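Local coordinates for protein hybrid kinase (Caulobacter vibrioides, PDB 6QRL) that binds cyclic di-GMP through its pseudo-receiver domain, part of a hybrid histidine kinase that probably autophosphorylates on histidine and is activated by this second messenger, at residues S73-T78 / A91-Y96. Numbering follows the deposited sequence.
Sequences SVVLLT and AGFSGY. With C2E (9,9'-[(2R,3R,3aS,5S,7aR,9R,10R,10aS,12S,14aR)-3,5,10,12-tetrahydroxy-5,12-dioxidooctahydro-2H,7H-difuro[3,2-d:3',2'-j][1,3,7,9,2,8]tetraoxadiphosphacyclododecine-2,9-diyl]bis(2-amino-1,9-dihydro-6H-purin-6-one)), chain C.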
loop_
_atom_site.group_PDB
_atom_site.type_symbol
_atom_site.label_atom_id
_atom_site.label_comp_id
_atom_site.label_asym_id
_atom_site.label_seq_id
_atom_site.Cartn_x
_atom_site.Cartn_y
_atom_site.Cartn_z
ATOM N N SER A 73 -5.116 2.097 -1.095
ATOM C CA SER A 73 -4.157 0.966 -0.987
ATOM C C SER A 73 -3.662 0.539 -2.357
ATOM O O SER A 73 -4.444 0.539 -3.298
ATOM C CB SER A 73 -4.775 -0.213 -0.287
ATOM O OG SER A 73 -5.205 0.138 1.013
ATOM N N VAL A 74 -2.387 0.189 -2.412
ATOM C CA VAL A 74 -1.664 -0.344 -3.593
ATOM C C VAL A 74 -1.062 -1.683 -3.174
ATOM O O VAL A 74 -0.378 -1.700 -2.140
ATOM C CB VAL A 74 -0.564 0.637 -4.016
ATOM C CG1 VAL A 74 0.138 0.170 -5.263
ATOM C CG2 VAL A 74 -1.106 2.044 -4.210
ATOM N N VAL A 75 -1.221 -2.724 -3.984
ATOM C CA VAL A 75 -0.709 -4.070 -3.636
ATOM C C VAL A 75 0.667 -4.269 -4.296
ATOM O O VAL A 75 0.809 -3.904 -5.484
ATOM C CB VAL A 75 -1.726 -5.160 -4.031
ATOM C CG1 VAL A 75 -2.073 -5.107 -5.513
ATOM C CG2 VAL A 75 -1.241 -6.552 -3.672
ATOM N N LEU A 76 1.609 -4.892 -3.584
ATOM C CA LEU A 76 2.945 -5.288 -4.123
ATOM C C LEU A 76 2.886 -6.745 -4.605
ATOM O O LEU A 76 2.619 -7.635 -3.781
ATOM C CB LEU A 76 4.005 -5.154 -3.022
ATOM C CG LEU A 76 4.572 -3.766 -2.737
ATOM C CD1 LEU A 76 3.571 -2.653 -2.937
ATOM C CD2 LEU A 76 5.242 -3.686 -1.363
ATOM N N LEU A 77 3.214 -6.986 -5.875
ATOM C CA LEU A 77 3.065 -8.286 -6.571
ATOM C C LEU A 77 4.411 -8.712 -7.153
ATOM O O LEU A 77 5.183 -7.828 -7.573
ATOM C CB LEU A 77 2.041 -8.143 -7.705
ATOM C CG LEU A 77 0.610 -7.803 -7.283
ATOM C CD1 LEU A 77 -0.273 -7.557 -8.498
ATOM C CD2 LEU A 77 0.024 -8.927 -6.460
ATOM N N THR A 78 4.663 -10.014 -7.250
ATOM C CA THR A 78 5.709 -10.549 -8.155
ATOM C C THR A 78 5.154 -10.501 -9.577
ATOM O O THR A 78 3.934 -10.474 -9.765
ATOM C CB THR A 78 6.130 -11.965 -7.757
ATOM O OG1 THR A 78 5.031 -12.843 -8.031
ATOM C CG2 THR A 78 6.555 -12.043 -6.299
ATOM N N ALA A 91 -11.546 -6.212 -5.274
ATOM C CA ALA A 91 -11.478 -6.116 -3.799
ATOM C C ALA A 91 -11.341 -4.639 -3.354
ATOM O O ALA A 91 -11.616 -4.352 -2.206
ATOM C CB ALA A 91 -10.354 -6.980 -3.290
ATOM N N GLY A 92 -10.907 -3.725 -4.217
ATOM C CA GLY A 92 -10.843 -2.282 -3.900
ATOM C C GLY A 92 -9.431 -1.681 -3.950
ATOM O O GLY A 92 -9.265 -0.522 -3.571
ATOM N N PHE A 93 -8.409 -2.430 -4.341
ATOM C CA PHE A 93 -7.047 -1.866 -4.508
ATOM C C PHE A 93 -7.033 -0.819 -5.631
ATOM O O PHE A 93 -7.634 -1.014 -6.682
ATOM C CB PHE A 93 -6.037 -2.971 -4.777
ATOM C CG PHE A 93 -5.576 -3.650 -3.515
ATOM C CD1 PHE A 93 -4.602 -3.060 -2.717
ATOM C CD2 PHE A 93 -6.064 -4.890 -3.164
ATOM C CE1 PHE A 93 -4.152 -3.691 -1.567
ATOM C CE2 PHE A 93 -5.604 -5.526 -2.021
ATOM C CZ PHE A 93 -4.661 -4.922 -1.220
ATOM N N SER A 94 -6.331 0.275 -5.405
ATOM C CA SER A 94 -6.205 1.400 -6.363
ATOM C C SER A 94 -5.358 0.961 -7.564
ATOM O O SER A 94 -5.638 1.364 -8.686
ATOM C CB SER A 94 -5.560 2.571 -5.661
ATOM O OG SER A 94 -5.254 3.622 -6.564
ATOM N N GLY A 95 -4.329 0.168 -7.313
ATOM C CA GLY A 95 -3.315 -0.219 -8.305
ATOM C C GLY A 95 -2.338 -1.211 -7.697
ATOM O O GLY A 95 -2.546 -1.686 -6.557
ATOM N N TYR A 96 -1.327 -1.547 -8.465
ATOM C CA TYR A 96 -0.298 -2.542 -8.097
ATOM C C TYR A 96 1.076 -1.943 -8.414
ATOM O O TYR A 96 1.183 -0.996 -9.225
ATOM C CB TYR A 96 -0.525 -3.851 -8.848
ATOM C CG TYR A 96 -0.275 -3.768 -10.329
ATOM C CD1 TYR A 96 -1.304 -3.493 -11.213
ATOM C CD2 TYR A 96 1.010 -3.938 -10.838
ATOM C CE1 TYR A 96 -1.065 -3.365 -12.575
ATOM C CE2 TYR A 96 1.261 -3.849 -12.193
ATOM C CZ TYR A 96 0.220 -3.580 -13.068
ATOM O OH TYR A 96 0.493 -3.476 -14.395
HETATM P P1 C2E C . 3.006 -3.297 -16.763
HETATM O O2P C2E C . 3.001 -3.673 -15.299
HETATM O O1P C2E C . 2.183 -4.087 -17.735
HETATM O "O5'" C2E C . 2.408 -1.811 -16.812
HETATM C "C5'" C2E C . 2.045 -1.266 -18.081
HETATM C "C4'" C2E C . 1.513 0.114 -17.838
HETATM O "O4'" C2E C . 0.263 0.031 -17.126
HETATM C "C3'" C2E C . 2.385 0.985 -16.949
HETATM O "O3'" C2E C . 3.411 1.525 -17.799
HETATM C "C2'" C2E C . 1.368 1.997 -16.375
HETATM O "O2'" C2E C . 1.415 3.237 -17.049
HETATM C "C1'" C2E C . 0.015 1.294 -16.549
HETATM N N9 C2E C . -0.732 1.025 -15.320
HETATM C C8 C2E C . -2.102 1.014 -15.210
HETATM N N7 C2E C . -2.518 0.663 -14.016
HETATM C C5 C2E C . -1.357 0.404 -13.302
HETATM C C6 C2E C . -1.186 -0.013 -11.962
HETATM O O6 C2E C . -2.049 -0.285 -11.126
HETATM N N1 C2E C . 0.161 -0.171 -11.639
HETATM C C2 C2E C . 1.219 0.062 -12.486
HETATM N N2 C2E C . 2.445 -0.153 -11.984
HETATM N N3 C2E C . 1.065 0.457 -13.753
HETATM C C4 C2E C . -0.244 0.612 -14.094
HETATM P P11 C2E C . 4.850 1.742 -17.123
HETATM O O21 C2E C . 4.575 2.365 -15.787
HETATM O O11 C2E C . 5.723 2.461 -18.109
HETATM O O5A C2E C . 5.451 0.267 -16.951
HETATM C C5A C2E C . 5.979 -0.476 -18.090
HETATM C C4A C2E C . 6.463 -1.825 -17.616
HETATM O O4A C2E C . 7.685 -1.658 -16.856
HETATM C C3A C2E C . 5.536 -2.576 -16.666
HETATM O O3A C2E C . 4.489 -3.214 -17.412
HETATM C C2A C2E C . 6.515 -3.524 -15.979
HETATM O O2A C2E C . 6.935 -4.665 -16.683
HETATM C C1A C2E C . 7.746 -2.630 -15.826
HETATM N N91 C2E C . 7.739 -1.958 -14.540
HETATM C C81 C2E C . 7.062 -0.797 -14.263
HETATM N N71 C2E C . 7.158 -0.427 -13.008
HETATM C C51 C2E C . 7.941 -1.415 -12.430
HETATM C C61 C2E C . 8.386 -1.533 -11.095
HETATM O O61 C2E C . 8.098 -0.809 -10.132
HETATM N N11 C2E C . 9.179 -2.673 -10.931
HETATM C C21 C2E C . 9.510 -3.569 -11.922
HETATM N N21 C2E C . 10.310 -4.581 -11.547
HETATM N N31 C2E C . 9.072 -3.477 -13.174
HETATM C C41 C2E C . 8.311 -2.370 -13.362
HETATM O O HOH W 1 -7.427 1.699 -2.606
#
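Tyr96 meets Val75 and Leu77 with the root of its side chain and cyclic di-GMP with the rest. Its CB lies 3.7 Å from Leu77 CD1, and the two side chains cross at about a right angle. CB also sits near Val75 CG1. CG lies between the backbone N and the carbonyl carbon (chi1 69°), which puts it 3.9 Å from C2E N1. The ring runs away from strand 73-77. One guanine lies over one ring face, with C2E N1 above the ring centre. Tyr96 CD1 lies 3.3 Å from C2E O6, and CE1 lies next to C6. CE2 and CZ come near O2P. At the far end, Tyr96 OH donates to C2E O2P at 2.7 Å. The Tyr96 backbone reads the same base: its N donates to C2E O6, and its O accepts from N1 and N2. Gly95 CA is 3.1 Å from C2E O6, an approach that glycine allows.

The segments belong to the beta-alpha-beta unit of strand 73-77, helix 85-91 and strand 95-98, at one edge of the parallel receiver-fold sheet. Arg82 and Ile98, also cyclic di-GMP-binding residues, lie close to Tyr96. Between the strands, Val75 N donates to Gly95 O at 3.1 Å. Ser94 N donates to Ser73 O at 2.8 Å. Val75 CB makes a CH-pi contact over one face of Phe93, 3.9 Å from the ring centroid. Ser73 CB packs on Phe93 CD1.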